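Local coordinates for protein tyrosine--tRNA ligase (Archaeoglobus fulgidus, PDB 2CYB) that probably catalyses the two-step, ATP-dependent attachment of L-tyrosine to tRNA(Tyr), by way of a tyrosyl-adenylate intermediate, at residues R8-R12 / Q54-L59; N13-T19 / V200-I206; P33-Y39 / G63-L69. Residue numbers count along the deposited sequence, not the author numbering.

Contact 1: R8-R12 / Q54-L59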
loop_
_atom_site.group_PDB
_atom_site.type_symbol
_atom_site.label_atom_id
_atom_site.label_comp_id
_atom_site.label_asym_id
_atom_site.label_seq_id
_atom_site.Cartn_x
_atom_site.Cartn_y
_atom_site.Cartn_z
ATOM N N ARG A 8 18.198 14.828 31.501
ATOM C CA ARG A 8 18.546 16.171 31.035
ATOM C C ARG A 8 19.253 16.098 29.685
ATOM O O ARG A 8 18.963 16.876 28.775
ATOM C CB ARG A 8 19.465 16.866 32.047
ATOM C CG ARG A 8 18.887 16.982 33.450
ATOM C CD ARG A 8 17.907 18.141 33.583
ATOM N NE ARG A 8 18.588 19.432 33.677
ATOM C CZ ARG A 8 19.403 19.781 34.670
ATOM N NH1 ARG A 8 19.646 18.937 35.663
ATOM N NH2 ARG A 8 19.975 20.979 34.671
ATOM N N LEU A 9 20.186 15.158 29.571
ATOM C CA LEU A 9 20.954 14.964 28.349
ATOM C C LEU A 9 20.073 14.454 27.207
ATOM O O LEU A 9 20.170 14.932 26.068
ATOM C CB LEU A 9 22.091 13.970 28.611
ATOM C CG LEU A 9 22.901 13.473 27.412
ATOM C CD1 LEU A 9 23.541 14.646 26.679
ATOM C CD2 LEU A 9 23.959 12.496 27.896
ATOM N N ILE A 10 19.214 13.490 27.517
ATOM C CA ILE A 10 18.322 12.912 26.518
ATOM C C ILE A 10 17.380 13.955 25.947
ATOM O O ILE A 10 17.159 14.011 24.739
ATOM C CB ILE A 10 17.465 11.758 27.109
ATOM C CG1 ILE A 10 18.351 10.556 27.436
ATOM C CG2 ILE A 10 16.386 11.344 26.109
ATOM C CD1 ILE A 10 17.624 9.433 28.136
ATOM N N THR A 11 16.835 14.799 26.808
ATOM C CA THR A 11 15.890 15.796 26.338
ATOM C C THR A 11 16.512 17.093 25.860
ATOM O O THR A 11 15.797 17.980 25.394
ATOM C CB THR A 11 14.862 16.115 27.419
ATOM O OG1 THR A 11 15.535 16.569 28.598
ATOM C CG2 THR A 11 14.061 14.875 27.754
ATOM N N ARG A 12 17.831 17.207 25.970
ATOM C CA ARG A 12 18.515 18.423 25.536
ATOM C C ARG A 12 18.236 18.679 24.062
ATOM O O ARG A 12 18.409 17.791 23.219
ATOM C CB ARG A 12 20.028 18.307 25.743
ATOM C CG ARG A 12 20.809 19.553 25.296
ATOM C CD ARG A 12 22.300 19.428 25.605
ATOM N NE ARG A 12 22.962 18.403 24.801
ATOM C CZ ARG A 12 24.202 17.970 25.015
ATOM N NH1 ARG A 12 24.735 17.035 24.233
ATOM N NH2 ARG A 12 24.911 18.465 26.021
ATOM N N GLN A 54 23.201 13.760 16.371
ATOM C CA GLN A 54 23.690 14.253 17.656
ATOM C C GLN A 54 22.817 13.727 18.788
ATOM O O GLN A 54 23.322 13.385 19.856
ATOM C CB GLN A 54 23.714 15.791 17.676
ATOM C CG GLN A 54 24.119 16.403 19.029
ATOM C CD GLN A 54 25.541 16.059 19.442
ATOM O OE1 GLN A 54 25.780 15.596 20.559
ATOM N NE2 GLN A 54 26.493 16.293 18.548
ATOM N N LYS A 55 21.510 13.645 18.556
ATOM C CA LYS A 55 20.615 13.144 19.587
ATOM C C LYS A 55 20.898 11.666 19.851
ATOM O O LYS A 55 20.823 11.212 20.993
ATOM C CB LYS A 55 19.153 13.360 19.183
ATOM C CG LYS A 55 18.141 12.897 20.223
ATOM C CD LYS A 55 18.510 13.357 21.637
ATOM C CE LYS A 55 18.589 14.875 21.761
ATOM N NZ LYS A 55 19.085 15.300 23.111
ATOM N N LEU A 56 21.236 10.913 18.805
ATOM C CA LEU A 56 21.555 9.502 18.991
ATOM C C LEU A 56 22.828 9.369 19.828
ATOM O O LEU A 56 22.938 8.459 20.648
ATOM C CB LEU A 56 21.733 8.788 17.644
ATOM C CG LEU A 56 20.444 8.448 16.881
ATOM C CD1 LEU A 56 20.790 7.722 15.592
ATOM C CD2 LEU A 56 19.538 7.573 17.744
ATOM N N MET A 57 23.785 10.272 19.624
ATOM C CA MET A 57 25.029 10.237 20.393
ATOM C C MET A 57 24.741 10.599 21.846
ATOM O O MET A 57 25.369 10.066 22.758
ATOM C CB MET A 57 26.074 11.187 19.796
ATOM C CG MET A 57 26.634 10.703 18.467
ATOM S SD MET A 57 27.993 11.707 17.828
ATOM C CE MET A 57 29.385 10.854 18.535
ATOM N N ASP A 58 23.793 11.505 22.064
ATOM C CA ASP A 58 23.413 11.876 23.424
ATOM C C ASP A 58 22.845 10.619 24.084
ATOM O O ASP A 58 23.230 10.256 25.190
ATOM C CB ASP A 58 22.312 12.949 23.429
ATOM C CG ASP A 58 22.786 14.304 22.914
ATOM O OD1 ASP A 58 21.925 15.202 22.739
ATOM O OD2 ASP A 58 24.001 14.479 22.695
ATOM N N LEU A 59 21.922 9.956 23.390
ATOM C CA LEU A 59 21.275 8.749 23.907
ATOM C C LEU A 59 22.248 7.620 24.211
ATOM O O LEU A 59 22.113 6.927 25.225
ATOM C CB LEU A 59 20.204 8.264 22.917
ATOM C CG LEU A 59 18.896 9.057 22.962
ATOM C CD1 LEU A 59 18.132 8.916 21.647
ATOM C CD2 LEU A 59 18.061 8.573 24.133
HETATM O O HOH W 1 22.037 17.709 22.051
#
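The C-terminal part of helix 3-11 and the residues after it lie against the helical segment 54-59, their backbones coming closest at Ile10 and Leu59, with CA atoms 5.7 Å apart. At Arg12 the backbone is extended, with a psi of 129°. Around this end of the helix, Lys55 reaches backbone carbonyls from the facing helix: its NZ donates to Ile10 O at 2.8 Å and to Arg12 O at 2.6 Å. The same ammonium group forms a salt bridge within its own helix, Lys55 NZ to Asp58 OD1 at 2.9 Å. Asp58 points toward the first segment, and its other oxygen, OD2, meets Arg12 NH1 at 3.1 Å in a salt bridge whose hydrogen bond is weak. Water 1 bridges the same two side chains, accepting from Arg12 NE at 3.0 Å and donating to Asp58 OD1 at 2.6 Å. Alongside the carboxylate, Leu9 CD1 lies 3.9 Å from Asp58 CG. The apolar contact is that of Ile10 CG2 with Leu59 CD2 at 3.8 Å. Leu23 and Ile27 of helix 20-28 also touch Ile10. Arg12, Lys55 and Asp58 thus form a salt-bridge network in which one carboxylate serves two cations, while the Lys55 ammonium also holds backbone carbonyls, joining the helix end and the following residue to helix 47-61.

Contact 2: N13-T19 / V200-I206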
loop_
_atom_site.group_PDB
_atom_site.type_symbol
_atom_site.label_atom_id
_atom_site.label_comp_id
_atom_site.label_asym_id
_atom_site.label_seq_id
_atom_site.Cartn_x
_atom_site.Cartn_y
_atom_site.Cartn_z
ATOM N N ASN A 13 17.798 19.896 23.768
ATOM C CA ASN A 13 17.499 20.305 22.408
ATOM C C ASN A 13 16.374 19.521 21.747
ATOM O O ASN A 13 16.242 19.527 20.526
ATOM C CB ASN A 13 18.758 20.224 21.548
ATOM C CG ASN A 13 19.760 21.322 21.887
ATOM O OD1 ASN A 13 19.383 22.373 22.406
ATOM N ND2 ASN A 13 21.025 21.087 21.581
ATOM N N ALA A 14 15.570 18.838 22.550
ATOM C CA ALA A 14 14.443 18.100 22.001
ATOM C C ALA A 14 13.270 19.061 22.035
ATOM O O ALA A 14 13.118 19.829 22.982
ATOM C CB ALA A 14 14.133 16.870 22.848
ATOM N N GLU A 15 12.440 19.033 21.004
ATOM C CA GLU A 15 11.286 19.915 20.975
ATOM C C GLU A 15 10.117 19.306 21.739
ATOM O O GLU A 15 9.313 20.016 22.346
ATOM C CB GLU A 15 10.866 20.194 19.530
ATOM C CG GLU A 15 9.603 21.033 19.417
ATOM C CD GLU A 15 9.290 21.441 17.993
ATOM O OE1 GLU A 15 8.188 21.981 17.760
ATOM O OE2 GLU A 15 10.145 21.225 17.108
ATOM N N GLU A 16 10.030 17.983 21.721
ATOM C CA GLU A 16 8.939 17.300 22.393
ATOM C C GLU A 16 9.309 15.874 22.753
ATOM O O GLU A 16 10.122 15.242 22.078
ATOM C CB GLU A 16 7.707 17.293 21.483
ATOM C CG GLU A 16 6.548 16.446 21.981
ATOM C CD GLU A 16 5.444 16.300 20.947
ATOM O OE1 GLU A 16 5.721 15.782 19.841
ATOM O OE2 GLU A 16 4.298 16.702 21.243
ATOM N N VAL A 17 8.723 15.384 23.840
ATOM C CA VAL A 17 8.943 14.013 24.274
ATOM C C VAL A 17 7.562 13.437 24.574
ATOM O O VAL A 17 6.785 14.018 25.334
ATOM C CB VAL A 17 9.817 13.929 25.538
ATOM C CG1 VAL A 17 9.943 12.475 25.970
ATOM C CG2 VAL A 17 11.195 14.520 25.262
ATOM N N VAL A 18 7.256 12.307 23.951
ATOM C CA VAL A 18 5.971 11.647 24.132
ATOM C C VAL A 18 6.170 10.247 24.707
ATOM O O VAL A 18 6.426 9.306 23.963
ATOM C CB VAL A 18 5.229 11.523 22.787
ATOM C CG1 VAL A 18 3.866 10.890 22.998
ATOM C CG2 VAL A 18 5.099 12.896 22.139
ATOM N N THR A 19 6.079 10.105 26.027
ATOM C CA THR A 19 5.805 11.212 26.940
ATOM C C THR A 19 6.960 11.276 27.935
ATOM O O THR A 19 7.747 10.331 28.040
ATOM C CB THR A 19 4.490 10.986 27.726
ATOM O OG1 THR A 19 4.610 9.808 28.531
ATOM C CG2 THR A 19 3.315 10.815 26.773
ATOM N N VAL A 200 7.909 5.199 22.926
ATOM C CA VAL A 200 8.132 6.507 23.511
ATOM C C VAL A 200 8.742 7.239 22.316
ATOM O O VAL A 200 9.513 6.644 21.555
ATOM C CB VAL A 200 9.166 6.443 24.649
ATOM C CG1 VAL A 200 9.321 7.813 25.289
ATOM C CG2 VAL A 200 8.744 5.399 25.683
ATOM N N CYS A 201 8.391 8.506 22.134
ATOM C CA CYS A 201 8.920 9.271 21.011
ATOM C C CYS A 201 9.633 10.548 21.455
ATOM O O CYS A 201 9.176 11.246 22.363
ATOM C CB CYS A 201 7.787 9.626 20.051
ATOM S SG CYS A 201 6.851 8.176 19.491
ATOM N N LEU A 202 10.763 10.833 20.814
ATOM C CA LEU A 202 11.536 12.038 21.106
ATOM C C LEU A 202 11.659 12.796 19.792
ATOM O O LEU A 202 12.215 12.285 18.823
ATOM C CB LEU A 202 12.924 11.673 21.638
ATOM C CG LEU A 202 13.800 12.859 22.070
ATOM C CD1 LEU A 202 14.847 12.384 23.056
ATOM C CD2 LEU A 202 14.454 13.506 20.856
ATOM N N HIS A 203 11.138 14.013 19.754
ATOM C CA HIS A 203 11.177 14.796 18.528
ATOM C C HIS A 203 12.127 15.981 18.576
ATOM O O HIS A 203 12.162 16.731 19.549
ATOM C CB HIS A 203 9.774 15.282 18.196
ATOM C CG HIS A 203 8.793 14.171 17.974
ATOM N ND1 HIS A 203 7.489 14.229 18.413
ATOM C CD2 HIS A 203 8.927 12.981 17.345
ATOM C CE1 HIS A 203 6.860 13.120 18.067
ATOM N NE2 HIS A 203 7.710 12.346 17.418
ATOM N N THR A 204 12.899 16.142 17.510
ATOM C CA THR A 204 13.838 17.251 17.414
ATOM C C THR A 204 13.190 18.335 16.560
ATOM O O THR A 204 12.329 18.056 15.726
ATOM C CB THR A 204 15.147 16.806 16.757
ATOM O OG1 THR A 204 14.858 16.192 15.495
ATOM C CG2 THR A 204 15.871 15.803 17.642
ATOM N N PRO A 205 13.580 19.596 16.770
ATOM C CA PRO A 205 12.978 20.660 15.966
ATOM C C PRO A 205 13.432 20.599 14.514
ATOM O O PRO A 205 14.466 20.008 14.203
ATOM C CB PRO A 205 13.447 21.934 16.673
ATOM C CG PRO A 205 14.771 21.534 17.249
ATOM C CD PRO A 205 14.508 20.142 17.776
ATOM N N ILE A 206 12.652 21.195 13.624
ATOM C CA ILE A 206 13.015 21.222 12.210
ATOM C C ILE A 206 13.894 22.452 11.974
ATOM O O ILE A 206 13.487 23.574 12.257
ATOM C CB ILE A 206 11.762 21.317 11.316
ATOM C CG1 ILE A 206 10.866 20.093 11.540
ATOM C CG2 ILE A 206 12.175 21.438 9.859
ATOM C CD1 ILE A 206 11.569 18.762 11.357
HETATM O O HOH W 2 10.306 22.698 14.634
#
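Leu202 occupies the apolar centre of this antiparallel strand pair. Its CD2 packs on Ala14 CB at 3.9 Å, and its CG lies 4.4 Å from Val17 CG2, Val17 and Leu202 being a non-hydrogen-bonded pair. On the other face of the sheet, Val18 CB rests 4.2 Å from Cys201 CB. The N-to-C directions of strands 16-18 and 200-204 differ by 171°. Val18 and Cys201 form a hydrogen-bonded pair, Val18 N to Cys201 O at 2.7 Å and Cys201 N to Val18 O at 2.8 Å. Further along, His203 N donates to Glu16 O at 2.8 Å, but His203 O receives two amides, Glu15 N at 2.7 Å and Glu16 N at 3.3 Å. This is a classic beta bulge: Glu15 and Glu16 of segment 13-19 both face His203. At the polar edge, Glu16 OE1 accepts from His203 ND1 at 2.8 Å, a His-carboxylate hydrogen bond that the salt bridge from Glu16 to Arg181 and the hydrogen bond from His203 to His184 extend. From the bulge, the Glu15 side chain reaches Pro205, with OE2 3.1 Å from Pro205 CA, and water 2 joins Glu15 OE2 (2.9 Å) to Ile206 N (3.0 Å). Strand 16-18 is thereby added antiparallel at the border of an otherwise parallel Rossmann-type sheet, with strand 200-204 hydrogen-bonded on its far side to strand 173-177. Helix 181-190 covers the face of Val18, Cys201 and His203, while Leu202 and Thr204 pack on helix 47-61.

Contact 3: P33-Y39 / G63-L69. With TYR (tyrosine), chain C.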
loop_
_atom_site.group_PDB
_atom_site.type_symbol
_atom_site.label_atom_id
_atom_site.label_comp_id
_atom_site.label_asym_id
_atom_site.label_seq_id
_atom_site.Cartn_x
_atom_site.Cartn_y
_atom_site.Cartn_z
ATOM N N PRO A 33 17.569 0.207 27.332
ATOM C CA PRO A 33 16.660 0.873 26.393
ATOM C C PRO A 33 17.250 0.964 24.989
ATOM O O PRO A 33 18.455 1.160 24.820
ATOM C CB PRO A 33 16.463 2.255 27.017
ATOM C CG PRO A 33 16.804 2.049 28.470
ATOM C CD PRO A 33 17.996 1.147 28.380
ATOM N N ARG A 34 16.393 0.831 23.983
ATOM C CA ARG A 34 16.837 0.901 22.599
ATOM C C ARG A 34 16.147 2.055 21.871
ATOM O O ARG A 34 14.927 2.225 21.961
ATOM C CB ARG A 34 16.530 -0.418 21.882
ATOM C CG ARG A 34 17.066 -0.501 20.464
ATOM C CD ARG A 34 16.768 -1.861 19.856
ATOM N NE ARG A 34 17.457 -2.935 20.566
ATOM C CZ ARG A 34 17.393 -4.222 20.237
ATOM N NH1 ARG A 34 16.663 -4.617 19.198
ATOM N NH2 ARG A 34 18.067 -5.118 20.948
ATOM N N ALA A 35 16.945 2.854 21.171
ATOM C CA ALA A 35 16.432 3.984 20.407
ATOM C C ALA A 35 16.959 3.889 18.981
ATOM O O ALA A 35 17.975 3.242 18.723
ATOM C CB ALA A 35 16.882 5.297 21.037
ATOM N N TYR A 36 16.257 4.525 18.048
ATOM C CA TYR A 36 16.693 4.519 16.660
ATOM C C TYR A 36 16.203 5.761 15.946
ATOM O O TYR A 36 15.385 6.514 16.463
ATOM C CB TYR A 36 16.141 3.289 15.897
ATOM C CG TYR A 36 14.842 3.519 15.112
ATOM C CD1 TYR A 36 14.758 3.196 13.750
ATOM C CD2 TYR A 36 13.698 4.029 15.734
ATOM C CE1 TYR A 36 13.570 3.370 13.031
ATOM C CE2 TYR A 36 12.505 4.210 15.027
ATOM C CZ TYR A 36 12.448 3.876 13.678
ATOM O OH TYR A 36 11.265 4.030 12.993
ATOM N N VAL A 37 16.735 5.944 14.748
ATOM C CA VAL A 37 16.319 7.002 13.849
ATOM C C VAL A 37 16.425 6.308 12.507
ATOM O O VAL A 37 17.331 5.493 12.281
ATOM C CB VAL A 37 17.250 8.240 13.829
ATOM C CG1 VAL A 37 16.715 9.243 12.784
ATOM C CG2 VAL A 37 17.291 8.913 15.198
ATOM N N GLY A 38 15.482 6.600 11.627
ATOM C CA GLY A 38 15.524 6.005 10.309
ATOM C C GLY A 38 15.826 7.099 9.319
ATOM O O GLY A 38 15.399 8.238 9.506
ATOM N N TYR A 39 16.574 6.763 8.273
ATOM C CA TYR A 39 16.919 7.735 7.242
ATOM C C TYR A 39 16.743 7.181 5.835
ATOM O O TYR A 39 17.202 6.077 5.541
ATOM C CB TYR A 39 18.385 8.165 7.358
ATOM C CG TYR A 39 18.794 8.782 8.674
ATOM C CD1 TYR A 39 19.365 7.999 9.684
ATOM C CD2 TYR A 39 18.663 10.154 8.895
ATOM C CE1 TYR A 39 19.801 8.568 10.879
ATOM C CE2 TYR A 39 19.098 10.735 10.095
ATOM C CZ TYR A 39 19.668 9.931 11.078
ATOM O OH TYR A 39 20.109 10.483 12.261
ATOM N N GLY A 63 23.437 5.721 27.940
ATOM C CA GLY A 63 23.224 4.297 28.148
ATOM C C GLY A 63 22.322 3.518 27.205
ATOM O O GLY A 63 22.168 2.307 27.373
ATOM N N PHE A 64 21.724 4.189 26.224
ATOM C CA PHE A 64 20.837 3.519 25.271
ATOM C C PHE A 64 21.584 2.701 24.234
ATOM O O PHE A 64 22.745 2.977 23.924
ATOM C CB PHE A 64 19.989 4.535 24.494
ATOM C CG PHE A 64 18.753 4.983 25.202
ATOM C CD1 PHE A 64 18.829 5.725 26.374
ATOM C CD2 PHE A 64 17.496 4.696 24.670
ATOM C CE1 PHE A 64 17.676 6.176 27.006
ATOM C CE2 PHE A 64 16.336 5.142 25.292
ATOM C CZ PHE A 64 16.425 5.886 26.467
ATOM N N GLU A 65 20.892 1.693 23.704
ATOM C CA GLU A 65 21.405 0.846 22.630
ATOM C C GLU A 65 20.948 1.660 21.422
ATOM O O GLU A 65 19.823 2.152 21.421
ATOM C CB GLU A 65 20.686 -0.510 22.594
ATOM C CG GLU A 65 20.973 -1.453 23.753
ATOM C CD GLU A 65 20.275 -2.801 23.593
ATOM O OE1 GLU A 65 20.583 -3.729 24.367
ATOM O OE2 GLU A 65 19.412 -2.938 22.697
ATOM N N ILE A 66 21.794 1.803 20.408
ATOM C CA ILE A 66 21.426 2.604 19.245
ATOM C C ILE A 66 21.331 1.857 17.927
ATOM O O ILE A 66 22.232 1.106 17.548
ATOM C CB ILE A 66 22.417 3.777 19.035
ATOM C CG1 ILE A 66 22.471 4.656 20.285
ATOM C CG2 ILE A 66 21.999 4.606 17.825
ATOM C CD1 ILE A 66 21.149 5.270 20.673
ATOM N N ILE A 67 20.227 2.074 17.222
ATOM C CA ILE A 67 20.040 1.465 15.917
ATOM C C ILE A 67 19.864 2.578 14.891
ATOM O O ILE A 67 19.122 3.532 15.123
ATOM C CB ILE A 67 18.783 0.573 15.862
ATOM C CG1 ILE A 67 18.941 -0.615 16.810
ATOM C CG2 ILE A 67 18.559 0.083 14.432
ATOM C CD1 ILE A 67 17.765 -1.565 16.778
ATOM N N VAL A 68 20.568 2.470 13.773
ATOM C CA VAL A 68 20.428 3.445 12.703
ATOM C C VAL A 68 19.838 2.681 11.534
ATOM O O VAL A 68 20.458 1.758 11.009
ATOM C CB VAL A 68 21.774 4.039 12.259
ATOM C CG1 VAL A 68 21.569 4.935 11.033
ATOM C CG2 VAL A 68 22.386 4.844 13.393
ATOM N N LEU A 69 18.629 3.055 11.137
ATOM C CA LEU A 69 17.974 2.388 10.022
ATOM C C LEU A 69 18.202 3.123 8.712
ATOM O O LEU A 69 17.793 4.280 8.549
ATOM C CB LEU A 69 16.464 2.266 10.273
ATOM C CG LEU A 69 15.639 1.748 9.081
ATOM C CD1 LEU A 69 16.030 0.308 8.760
ATOM C CD2 LEU A 69 14.160 1.831 9.418
HETATM N N TYR C . 10.316 9.210 7.571
HETATM C CA TYR C . 11.734 9.520 7.877
HETATM C C TYR C . 12.164 10.829 7.219
HETATM O O TYR C . 13.333 11.209 7.393
HETATM C CB TYR C . 12.620 8.361 7.408
HETATM C CG TYR C . 12.293 7.082 8.139
HETATM C CD1 TYR C . 11.929 5.924 7.451
HETATM C CD2 TYR C . 12.345 7.036 9.538
HETATM C CE1 TYR C . 11.628 4.739 8.145
HETATM C CE2 TYR C . 12.049 5.876 10.233
HETATM C CZ TYR C . 11.693 4.729 9.535
HETATM O OH TYR C . 11.424 3.582 10.238
HETATM O OXT TYR C . 11.321 11.465 6.553
#
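Pro33 opens the parallel pairing: its O accepts from Glu65 N at 2.7 Å, and its CB sits over the face of the Phe64 ring, 3.6 Å from the centroid, in a CH-pi contact. Arg34 and Glu65 form a salt bridge, NE to OE2 at 2.9 Å and NH2 to OE2 at 3.1 Å, while Arg34 CD touches Ile67 CD1 at 3.2 Å. Ala35 bonds through both its backbone groups, N to Glu65 O at 3.0 Å and O to Ile67 N at 2.9 Å. Tyr36 CB packs on Ile67 CB at 3.8 Å, and its ring edge meets Leu69 CD2, 4.0 Å from CE1. Val37 O takes Leu69 N at 3.0 Å. Gly38 lies beside the bound tyrosine, and a CB here would clash with the ligand ring. Tyr39 N closes the series on Leu69 O at 2.8 Å, and its OH is hydrogen-bonded to Thr52 of helix 47-61, the crossover helix of this beta-alpha-beta unit. Tyr36 OH lies 2.8 Å from the ligand OH, and Leu69 CD2 lies 3.4 Å from that same oxygen. The paired strands thus give the pocket a polar partner and an apolar wall for the substrate's phenol; Asp165 is also hydrogen-bonded to the ligand.

From the N terminus, helix 3-11 is followed directly by strand 16-18, so contacts 1 and 2 begin at adjacent points. Contact 1 closes a loop of 41 residues onto helix 47-61, whereas contact 2 spans 180 residues to reach strand 200-204. Their segments alternate along the chain, as do those of contacts 1 and 3, while contact 3 nests inside the loop of contact 2. Helix 47-61 connects the two strands of contact 3, and Leu59 O probably hydrogen-bonds Phe64 N where it ends. Ile10 of contact 1 touches both Leu202 and Phe64. Contacts 2 and 3 do not meet, but strand 173-177 lies between them in their common sheet.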